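Local structure of cell division protein FtsI/penicillin binding protein 2 (Legionella pneumophila subsp. pneumophila ATCC 43290, 4ZTK) at residues S80-A90 / I131-V142; L237-A246 / A300-L311. The protein is a D,D-transpeptidase of the penicillin-binding protein family that probably cross-links peptidoglycan during cell division. All coordinates share one frame; numbering follows the deposited sequence.

Interaction 1 (S80-A90 / I131-V142)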
loop_
_atom_site.group_PDB
_atom_site.type_symbol
_atom_site.label_atom_id
_atom_site.label_comp_id
_atom_site.label_asym_id
_atom_site.label_seq_id
_atom_site.Cartn_x
_atom_site.Cartn_y
_atom_site.Cartn_z
ATOM N N SER A 80 4.364 -3.404 -5.722
ATOM C CA SER A 80 4.792 -2.021 -5.939
ATOM C C SER A 80 4.385 -1.015 -4.846
ATOM O O SER A 80 4.822 0.137 -4.883
ATOM C CB SER A 80 4.347 -1.526 -7.321
ATOM O OG SER A 80 4.933 -2.305 -8.351
ATOM N N THR A 81 3.572 -1.428 -3.874
ATOM C CA THR A 81 3.287 -0.540 -2.744
ATOM C C THR A 81 4.528 -0.344 -1.859
ATOM O O THR A 81 4.532 0.516 -0.983
ATOM C CB THR A 81 2.076 -1.006 -1.882
ATOM O OG1 THR A 81 2.360 -2.279 -1.281
ATOM C CG2 THR A 81 0.814 -1.103 -2.734
ATOM N N ILE A 82 5.581 -1.125 -2.108
ATOM C CA ILE A 82 6.866 -0.919 -1.428
ATOM C C ILE A 82 7.624 0.281 -2.002
ATOM O O ILE A 82 8.453 0.877 -1.322
ATOM C CB ILE A 82 7.787 -2.163 -1.522
ATOM C CG1 ILE A 82 8.923 -2.085 -0.500
ATOM C CG2 ILE A 82 8.407 -2.298 -2.918
ATOM C CD1 ILE A 82 8.463 -2.034 0.903
ATOM N N LYS A 83 7.337 0.623 -3.257
ATOM C CA LYS A 83 8.121 1.618 -3.995
ATOM C C LYS A 83 8.315 2.975 -3.299
ATOM O O LYS A 83 9.421 3.515 -3.328
ATOM C CB LYS A 83 7.578 1.802 -5.425
ATOM C CG LYS A 83 7.937 0.658 -6.381
ATOM C CD LYS A 83 7.301 0.852 -7.757
ATOM C CE LYS A 83 7.939 -0.057 -8.811
ATOM N NZ LYS A 83 7.792 -1.506 -8.495
ATOM N N PRO A 84 7.251 3.536 -2.682
ATOM C CA PRO A 84 7.445 4.801 -1.958
ATOM C C PRO A 84 8.513 4.729 -0.870
ATOM O O PRO A 84 9.205 5.723 -0.637
ATOM C CB PRO A 84 6.076 5.046 -1.313
ATOM C CG PRO A 84 5.114 4.403 -2.243
ATOM C CD PRO A 84 5.823 3.162 -2.742
ATOM N N PHE A 85 8.649 3.574 -0.225
ATOM C CA PHE A 85 9.627 3.412 0.851
ATOM C C PHE A 85 11.048 3.243 0.312
ATOM O O PHE A 85 12.010 3.724 0.920
ATOM C CB PHE A 85 9.231 2.248 1.761
ATOM C CG PHE A 85 7.849 2.395 2.346
ATOM C CD1 PHE A 85 7.649 3.126 3.507
ATOM C CD2 PHE A 85 6.750 1.823 1.722
ATOM C CE1 PHE A 85 6.375 3.273 4.046
ATOM C CE2 PHE A 85 5.472 1.965 2.252
ATOM C CZ PHE A 85 5.288 2.695 3.422
ATOM N N ILE A 86 11.175 2.563 -0.825
ATOM C CA ILE A 86 12.453 2.479 -1.526
ATOM C C ILE A 86 12.918 3.885 -1.880
ATOM O O ILE A 86 14.062 4.252 -1.631
ATOM C CB ILE A 86 12.340 1.654 -2.824
ATOM C CG1 ILE A 86 12.041 0.188 -2.516
ATOM C CG2 ILE A 86 13.615 1.767 -3.650
ATOM C CD1 ILE A 86 13.159 -0.532 -1.795
ATOM N N ALA A 87 12.013 4.671 -2.452
ATOM C CA ALA A 87 12.315 6.048 -2.824
ATOM C C ALA A 87 12.686 6.888 -1.607
ATOM O O ALA A 87 13.627 7.678 -1.659
ATOM C CB ALA A 87 11.139 6.674 -3.558
ATOM N N ALA A 88 11.937 6.720 -0.520
ATOM C CA ALA A 88 12.174 7.472 0.709
ATOM C C ALA A 88 13.566 7.200 1.253
ATOM O O ALA A 88 14.292 8.126 1.614
ATOM C CB ALA A 88 11.123 7.128 1.756
ATOM N N ALA A 89 13.932 5.922 1.306
ATOM C CA ALA A 89 15.248 5.521 1.793
ATOM C C ALA A 89 16.358 6.143 0.953
ATOM O O ALA A 89 17.362 6.614 1.487
ATOM C CB ALA A 89 15.369 4.005 1.793
ATOM N N ALA A 90 16.168 6.152 -0.363
ATOM C CA ALA A 90 17.177 6.669 -1.280
ATOM C C ALA A 90 17.304 8.183 -1.181
ATOM O O ALA A 90 18.412 8.723 -1.163
ATOM C CB ALA A 90 16.849 6.266 -2.706
ATOM N N ILE A 131 7.629 6.730 -9.767
ATOM C CA ILE A 131 6.634 6.362 -8.758
ATOM C C ILE A 131 5.216 6.444 -9.339
ATOM O O ILE A 131 4.414 5.525 -9.177
ATOM C CB ILE A 131 6.723 7.258 -7.504
ATOM C CG1 ILE A 131 8.014 6.984 -6.721
ATOM C CG2 ILE A 131 5.512 7.045 -6.599
ATOM C CD1 ILE A 131 8.071 5.608 -6.067
ATOM N N ALA A 132 4.926 7.547 -10.023
ATOM C CA ALA A 132 3.600 7.792 -10.603
ATOM C C ALA A 132 3.189 6.719 -11.609
ATOM O O ALA A 132 2.068 6.217 -11.572
ATOM C CB ALA A 132 3.552 9.184 -11.262
ATOM N N LYS A 133 4.100 6.372 -12.509
ATOM C CA LYS A 133 3.812 5.374 -13.529
ATOM C C LYS A 133 4.195 3.974 -13.065
ATOM O O LYS A 133 3.918 2.995 -13.750
ATOM C CB LYS A 133 4.519 5.734 -14.834
ATOM C CG LYS A 133 3.857 6.885 -15.574
ATOM C CD LYS A 133 4.879 7.861 -16.129
ATOM C CE LYS A 133 5.681 7.255 -17.270
ATOM N NZ LYS A 133 4.860 7.045 -18.495
ATOM N N SER A 134 4.817 3.897 -11.891
ATOM C CA SER A 134 5.248 2.629 -11.302
ATOM C C SER A 134 6.232 1.883 -12.210
ATOM O O SER A 134 6.009 0.729 -12.574
ATOM C CB SER A 134 4.043 1.750 -10.960
ATOM O OG SER A 134 4.373 0.809 -9.960
ATOM N N ILE A 135 7.325 2.555 -12.553
ATOM C CA ILE A 135 8.315 2.014 -13.479
ATOM C C ILE A 135 9.340 1.144 -12.749
ATOM O O ILE A 135 10.190 1.650 -12.014
ATOM C CB ILE A 135 9.023 3.146 -14.243
ATOM C CG1 ILE A 135 7.980 4.033 -14.927
ATOM C CG2 ILE A 135 10.014 2.576 -15.266
ATOM C CD1 ILE A 135 8.566 5.062 -15.867
ATOM N N ASN A 136 9.239 -0.166 -12.960
ATOM C CA ASN A 136 10.044 -1.145 -12.235
ATOM C C ASN A 136 11.555 -0.966 -12.384
ATOM O O ASN A 136 12.278 -0.930 -11.390
ATOM C CB ASN A 136 9.652 -2.569 -12.644
ATOM C CG ASN A 136 8.279 -2.972 -12.127
ATOM O OD1 ASN A 136 7.755 -2.372 -11.190
ATOM N ND2 ASN A 136 7.696 -4.001 -12.734
ATOM N N VAL A 137 12.028 -0.863 -13.621
ATOM C CA VAL A 137 13.467 -0.779 -13.872
ATOM C C VAL A 137 14.093 0.416 -13.147
ATOM O O VAL A 137 15.186 0.308 -12.598
ATOM C CB VAL A 137 13.791 -0.755 -15.386
ATOM C CG1 VAL A 137 15.264 -0.435 -15.627
ATOM C CG2 VAL A 137 13.435 -2.092 -16.015
ATOM N N CYS A 138 13.377 1.537 -13.107
ATOM C CA CYS A 138 13.886 2.730 -12.434
ATOM C C CYS A 138 13.989 2.559 -10.921
ATOM O O CYS A 138 15.015 2.894 -10.330
ATOM C CB CYS A 138 13.048 3.967 -12.772
ATOM S SG CYS A 138 13.171 4.483 -14.511
ATOM N N LEU A 139 12.931 2.052 -10.295
ATOM C CA LEU A 139 12.958 1.843 -8.852
ATOM C C LEU A 139 13.998 0.797 -8.459
ATOM O O LEU A 139 14.631 0.901 -7.402
ATOM C CB LEU A 139 11.578 1.461 -8.310
ATOM C CG LEU A 139 10.735 2.622 -7.774
ATOM C CD1 LEU A 139 11.427 3.292 -6.592
ATOM C CD2 LEU A 139 10.455 3.633 -8.872
ATOM N N ILE A 140 14.175 -0.208 -9.310
ATOM C CA ILE A 140 15.191 -1.218 -9.054
ATOM C C ILE A 140 16.577 -0.579 -9.059
ATOM O O ILE A 140 17.394 -0.830 -8.171
ATOM C CB ILE A 140 15.152 -2.350 -10.081
ATOM C CG1 ILE A 140 13.920 -3.231 -9.863
ATOM C CG2 ILE A 140 16.398 -3.188 -9.943
ATOM C CD1 ILE A 140 13.723 -4.294 -10.949
ATOM N N ARG A 141 16.827 0.258 -10.060
ATOM C CA ARG A 141 18.092 0.970 -10.155
ATOM C C ARG A 141 18.294 1.851 -8.922
ATOM O O ARG A 141 19.378 1.885 -8.349
ATOM C CB ARG A 141 18.152 1.802 -11.441
ATOM C CG ARG A 141 19.416 2.628 -11.584
ATOM C CD ARG A 141 19.648 3.067 -13.026
ATOM N NE ARG A 141 18.482 3.736 -13.599
ATOM C CZ ARG A 141 18.483 4.360 -14.773
ATOM N NH1 ARG A 141 17.377 4.942 -15.223
ATOM N NH2 ARG A 141 19.592 4.408 -15.498
ATOM N N VAL A 142 17.240 2.545 -8.512
ATOM C CA VAL A 142 17.290 3.364 -7.309
ATOM C C VAL A 142 17.693 2.526 -6.093
ATOM O O VAL A 142 18.581 2.907 -5.330
ATOM C CB VAL A 142 15.935 4.059 -7.065
ATOM C CG1 VAL A 142 15.839 4.581 -5.643
ATOM C CG2 VAL A 142 15.740 5.187 -8.067
HETATM O O HOH W 1 4.867 -1.836 -11.280
#
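S80 and K83 meet S134 and N136 in what fits the active-site centre of a penicillin-binding transpeptidase: S80-T-I-K83 matches the SxxK motif at the start of a helix, and S134-I-N136 has the form of the SxN motif on the loop facing it. In relatives the SxxK serine is the acylated nucleophile, so S80 is probably that residue here. K83 NZ donates to N136 OD1 at 2.8 Å. It meets the carbonyl at a C=O...N angle of 150°, a little out of the carbonyl plane. K83 runs extended to CE and turns at its last torsion (chi4 61°), which lets the same NZ also donate to S80 OG at 3.0 Å; A180 O is a further, weak acceptor. S134 OG stands 3.5 Å from S80 CB and is hydrogen-bonded to K248 NZ, the lysine of a probable KTG motif. The loop geometry that presents it is a Schellman ending of the preceding helix, with S134 as the positive-phi residue. A bound NHE, probably from the crystallisation liquor, bonds to S134 OG and weakly to S80 OG, consistent with a substrate cleft. Beneath this polar layer the contact turns apolar. The K83 methylenes lie across L139, CG to CG 3.7 Å, and I131 CD1 reaches the backbone O of K83 from the end of helix 127-133. Farther along, the axes of 83-90 and 136-142 approach to 9.8 Å at 39°, close enough for A90 CB to touch V142 CG1 at 3.5 Å. Back at the polar end, a water bridges the two segments, its protons shared among more acceptors than it can serve at once: it bonds to S134 OG, to N136 OD1 and, at 3.0 Å, to S80 OG.

Interaction 2 (L237-A246 / A300-L311); sequences LAVIPGVSVA and APVFRNVAMDAL
I240, V243 and V245 of the loop 237-246 meet helix 300-310 and L311 just after it through apolar contacts spread over about two turns. I240 points CD1 into the notch between A307 and M308, 3.9 Å from A307 CB and 3.8 Å from M308 CG; the rotation that sets its CG1 anti to the carbonyl carbon (chi1 -59°) carries CG1 and CD1 toward the helix, with CG1 lying by R304 CG, and the chains of I240 and the selenomethionine run antiparallel alongside each other. V243 CG1 and L311 CD1 instead meet end-on at 3.8 Å. V245 sets CG1 3.5 Å from F303 CE1, approaching the ring obliquely, while A238 CB lies by CD1 of the same ring. Near the other end of the contact, L237 CB and CD1 rest on P301 CD.

The helix is the C-terminal one of the penicillin-binding transpeptidase fold, packed on the central antiparallel sheet: V302 and F303 touch strand 274-281, and the F303 ring meets F263 of strand 259-267 edge-to-face. The loop leads from helix 216-231 into the outermost strand 246-253 and reverses in a type II turn from I240 to V243, closed by V243 N to I240 O.

The extended chain of R304 runs out beside the loop backbone. Its CD packs in van der Waals contact 3.4 Å from L237 O, and its NE lies 3.3 Å from V239 O. The polar link is a water, which donates to L237 O at 3.0 Å and accepts a weak bond from R304 NH1.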
loop_
_atom_site.group_PDB
_atom_site.type_symbol
_atom_site.label_atom_id
_atom_site.label_comp_id
_atom_site.label_asym_id
_atom_site.label_seq_id
_atom_site.Cartn_x
_atom_site.Cartn_y
_atom_site.Cartn_z
ATOM N N LEU A 237 -7.920 6.687 -10.593
ATOM C CA LEU A 237 -9.297 6.393 -10.196
ATOM C C LEU A 237 -9.557 6.696 -8.719
ATOM O O LEU A 237 -10.680 6.557 -8.240
ATOM C CB LEU A 237 -9.653 4.933 -10.506
ATOM C CG LEU A 237 -9.582 4.475 -11.966
ATOM C CD1 LEU A 237 -10.088 3.044 -12.108
ATOM C CD2 LEU A 237 -10.369 5.409 -12.861
ATOM N N ALA A 238 -8.516 7.106 -7.998
ATOM C CA ALA A 238 -8.664 7.492 -6.598
ATOM C C ALA A 238 -8.825 9.001 -6.425
ATOM O O ALA A 238 -8.944 9.489 -5.300
ATOM C CB ALA A 238 -7.482 6.988 -5.775
ATOM N N VAL A 239 -8.829 9.738 -7.532
ATOM C CA VAL A 239 -8.935 11.195 -7.477
ATOM C C VAL A 239 -10.263 11.661 -6.883
ATOM O O VAL A 239 -11.320 11.170 -7.262
ATOM C CB VAL A 239 -8.759 11.827 -8.871
ATOM C CG1 VAL A 239 -9.247 13.277 -8.876
ATOM C CG2 VAL A 239 -7.306 11.742 -9.315
ATOM N N ILE A 240 -10.197 12.604 -5.947
ATOM C CA ILE A 240 -11.397 13.243 -5.410
ATOM C C ILE A 240 -11.271 14.752 -5.540
ATOM O O ILE A 240 -10.436 15.362 -4.877
ATOM C CB ILE A 240 -11.607 12.915 -3.927
ATOM C CG1 ILE A 240 -11.733 11.406 -3.715
ATOM C CG2 ILE A 240 -12.827 13.645 -3.392
ATOM C CD1 ILE A 240 -11.676 10.998 -2.249
ATOM N N PRO A 241 -12.094 15.361 -6.404
ATOM C CA PRO A 241 -12.069 16.812 -6.607
ATOM C C PRO A 241 -12.143 17.580 -5.292
ATOM O O PRO A 241 -13.069 17.378 -4.505
ATOM C CB PRO A 241 -13.329 17.061 -7.437
ATOM C CG PRO A 241 -13.500 15.801 -8.212
ATOM C CD PRO A 241 -13.080 14.702 -7.278
ATOM N N GLY A 242 -11.156 18.435 -5.055
ATOM C CA GLY A 242 -11.147 19.286 -3.880
ATOM C C GLY A 242 -10.526 18.632 -2.662
ATOM O O GLY A 242 -10.440 19.241 -1.596
ATOM N N VAL A 243 -10.106 17.379 -2.812
ATOM C CA VAL A 243 -9.471 16.650 -1.719
ATOM C C VAL A 243 -8.203 15.964 -2.220
ATOM O O VAL A 243 -8.266 15.064 -3.057
ATOM C CB VAL A 243 -10.415 15.590 -1.116
ATOM C CG1 VAL A 243 -9.771 14.943 0.089
ATOM C CG2 VAL A 243 -11.758 16.213 -0.729
ATOM N N SER A 244 -7.051 16.392 -1.720
ATOM C CA SER A 244 -5.791 15.807 -2.162
ATOM C C SER A 244 -5.639 14.384 -1.630
ATOM O O SER A 244 -5.775 14.132 -0.433
ATOM C CB SER A 244 -4.602 16.674 -1.750
ATOM O OG SER A 244 -4.483 16.735 -0.342
ATOM N N VAL A 245 -5.371 13.455 -2.538
ATOM C CA VAL A 245 -5.245 12.051 -2.180
ATOM C C VAL A 245 -3.835 11.562 -2.487
ATOM O O VAL A 245 -3.306 11.796 -3.577
ATOM C CB VAL A 245 -6.260 11.181 -2.955
ATOM C CG1 VAL A 245 -6.170 9.740 -2.512
ATOM C CG2 VAL A 245 -7.678 11.711 -2.765
ATOM N N ALA A 246 -3.227 10.891 -1.514
ATOM C CA ALA A 246 -1.912 10.289 -1.697
ATOM C C ALA A 246 -2.084 8.783 -1.697
ATOM O O ALA A 246 -2.730 8.236 -0.806
ATOM C CB ALA A 246 -0.984 10.706 -0.571
ATOM N N ALA A 300 -8.127 0.956 -6.390
ATOM C CA ALA A 300 -8.174 2.415 -6.293
ATOM C C ALA A 300 -9.594 3.005 -6.270
ATOM O O ALA A 300 -9.872 3.892 -5.461
ATOM C CB ALA A 300 -7.327 3.069 -7.391
ATOM N N PRO A 301 -10.495 2.530 -7.152
ATOM C CA PRO A 301 -11.838 3.107 -7.048
ATOM C C PRO A 301 -12.539 2.727 -5.744
ATOM O O PRO A 301 -13.367 3.496 -5.265
ATOM C CB PRO A 301 -12.580 2.525 -8.265
ATOM C CG PRO A 301 -11.775 1.347 -8.694
ATOM C CD PRO A 301 -10.358 1.666 -8.340
ATOM N N VAL A 302 -12.206 1.568 -5.182
ATOM C CA VAL A 302 -12.773 1.156 -3.905
ATOM C C VAL A 302 -12.281 2.081 -2.790
ATOM O O VAL A 302 -13.070 2.539 -1.956
ATOM C CB VAL A 302 -12.442 -0.314 -3.574
ATOM C CG1 VAL A 302 -12.928 -0.670 -2.177
ATOM C CG2 VAL A 302 -13.070 -1.249 -4.607
ATOM N N PHE A 303 -10.975 2.351 -2.791
ATOM C CA PHE A 303 -10.366 3.344 -1.905
ATOM C C PHE A 303 -11.136 4.666 -1.973
ATOM O O PHE A 303 -11.469 5.256 -0.944
ATOM C CB PHE A 303 -8.910 3.561 -2.328
ATOM C CG PHE A 303 -8.166 4.612 -1.531
ATOM C CD1 PHE A 303 -8.337 5.967 -1.792
ATOM C CD2 PHE A 303 -7.238 4.240 -0.568
ATOM C CE1 PHE A 303 -7.633 6.929 -1.080
ATOM C CE2 PHE A 303 -6.522 5.198 0.139
ATOM C CZ PHE A 303 -6.722 6.542 -0.117
ATOM N N ARG A 304 -11.402 5.125 -3.193
ATOM C CA ARG A 304 -12.111 6.382 -3.418
ATOM C C ARG A 304 -13.484 6.409 -2.745
ATOM O O ARG A 304 -13.841 7.386 -2.083
ATOM C CB ARG A 304 -12.271 6.641 -4.914
ATOM C CG ARG A 304 -13.025 7.930 -5.244
ATOM C CD ARG A 304 -13.411 7.991 -6.714
ATOM N NE ARG A 304 -13.997 9.279 -7.072
ATOM C CZ ARG A 304 -14.859 9.460 -8.068
ATOM N NH1 ARG A 304 -15.253 8.432 -8.809
ATOM N NH2 ARG A 304 -15.334 10.673 -8.323
ATOM N N ASN A 305 -14.251 5.337 -2.916
ATOM C CA ASN A 305 -15.598 5.282 -2.353
ATOM C C ASN A 305 -15.588 5.302 -0.829
ATOM O O ASN A 305 -16.410 5.968 -0.210
ATOM C CB ASN A 305 -16.366 4.061 -2.871
ATOM C CG ASN A 305 -16.620 4.125 -4.366
ATOM O OD1 ASN A 305 -16.687 5.206 -4.951
ATOM N ND2 ASN A 305 -16.764 2.961 -4.993
ATOM N N VAL A 306 -14.658 4.567 -0.226
ATOM C CA VAL A 306 -14.545 4.557 1.228
ATOM C C VAL A 306 -14.128 5.937 1.727
ATOM O O VAL A 306 -14.701 6.464 2.681
ATOM C CB VAL A 306 -13.536 3.500 1.713
ATOM C CG1 VAL A 306 -13.276 3.654 3.204
ATOM C CG2 VAL A 306 -14.048 2.104 1.398
ATOM N N ALA A 307 -13.135 6.518 1.061
ATOM C CA ALA A 307 -12.634 7.847 1.397
ATOM C C ALA A 307 -13.724 8.910 1.339
ATOM O O ALA A 307 -13.813 9.761 2.219
ATOM C CB ALA A 307 -11.478 8.225 0.483
HETATM N N MSE A 308 -14.553 8.867 0.304
HETATM C CA MSE A 308 -15.639 9.836 0.194
HETATM C C MSE A 308 -16.679 9.645 1.292
HETATM O O MSE A 308 -17.203 10.617 1.829
HETATM C CB MSE A 308 -16.275 9.800 -1.194
HETATM C CG MSE A 308 -15.427 10.507 -2.240
HETATM SE SE MSE A 308 -16.086 10.323 -4.052
HETATM C CE MSE A 308 -17.825 11.192 -3.833
ATOM N N ASP A 309 -16.957 8.390 1.637
ATOM C CA ASP A 309 -17.858 8.079 2.746
ATOM C C ASP A 309 -17.296 8.570 4.076
ATOM O O ASP A 309 -18.015 9.151 4.885
ATOM C CB ASP A 309 -18.103 6.570 2.835
ATOM C CG ASP A 309 -19.170 6.091 1.876
ATOM O OD1 ASP A 309 -19.513 6.843 0.940
ATOM O OD2 ASP A 309 -19.663 4.955 2.058
ATOM N N ALA A 310 -16.009 8.325 4.297
ATOM C CA ALA A 310 -15.365 8.665 5.565
ATOM C C ALA A 310 -15.334 10.170 5.780
ATOM O O ALA A 310 -15.568 10.655 6.887
ATOM C CB ALA A 310 -13.961 8.091 5.626
ATOM N N LEU A 311 -15.056 10.908 4.712
ATOM C CA LEU A 311 -15.049 12.364 4.772
ATOM C C LEU A 311 -16.479 12.912 4.692
ATOM O O LEU A 311 -16.681 14.100 4.448
ATOM C CB LEU A 311 -14.181 12.935 3.644
ATOM C CG LEU A 311 -12.737 12.421 3.559
ATOM C CD1 LEU A 311 -12.048 12.919 2.302
ATOM C CD2 LEU A 311 -11.939 12.814 4.789
HETATM O O HOH W 2 -13.305 6.420 -9.594
#

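The two contacts share no helix or strand, and their centres lie 23 Å apart, with nearest atoms about 8 Å from each other. Both are partly buried, but they bury different things. Interaction 1 joins helix 83-92 to helices 127-133 and 136-146 and the turn between them, and places polar side chains at the probable catalytic cleft, with a lysine, an amide and hydroxyls bonded directly or through water. Interaction 2 fastens a loop to the C-terminal helix beside the central sheet, mainly by apolar contacts, and has no clear direct hydrogen bond between its segments. The chain links them: residue 246 starts the strand carrying K248, which bonds to S134 of interaction 1.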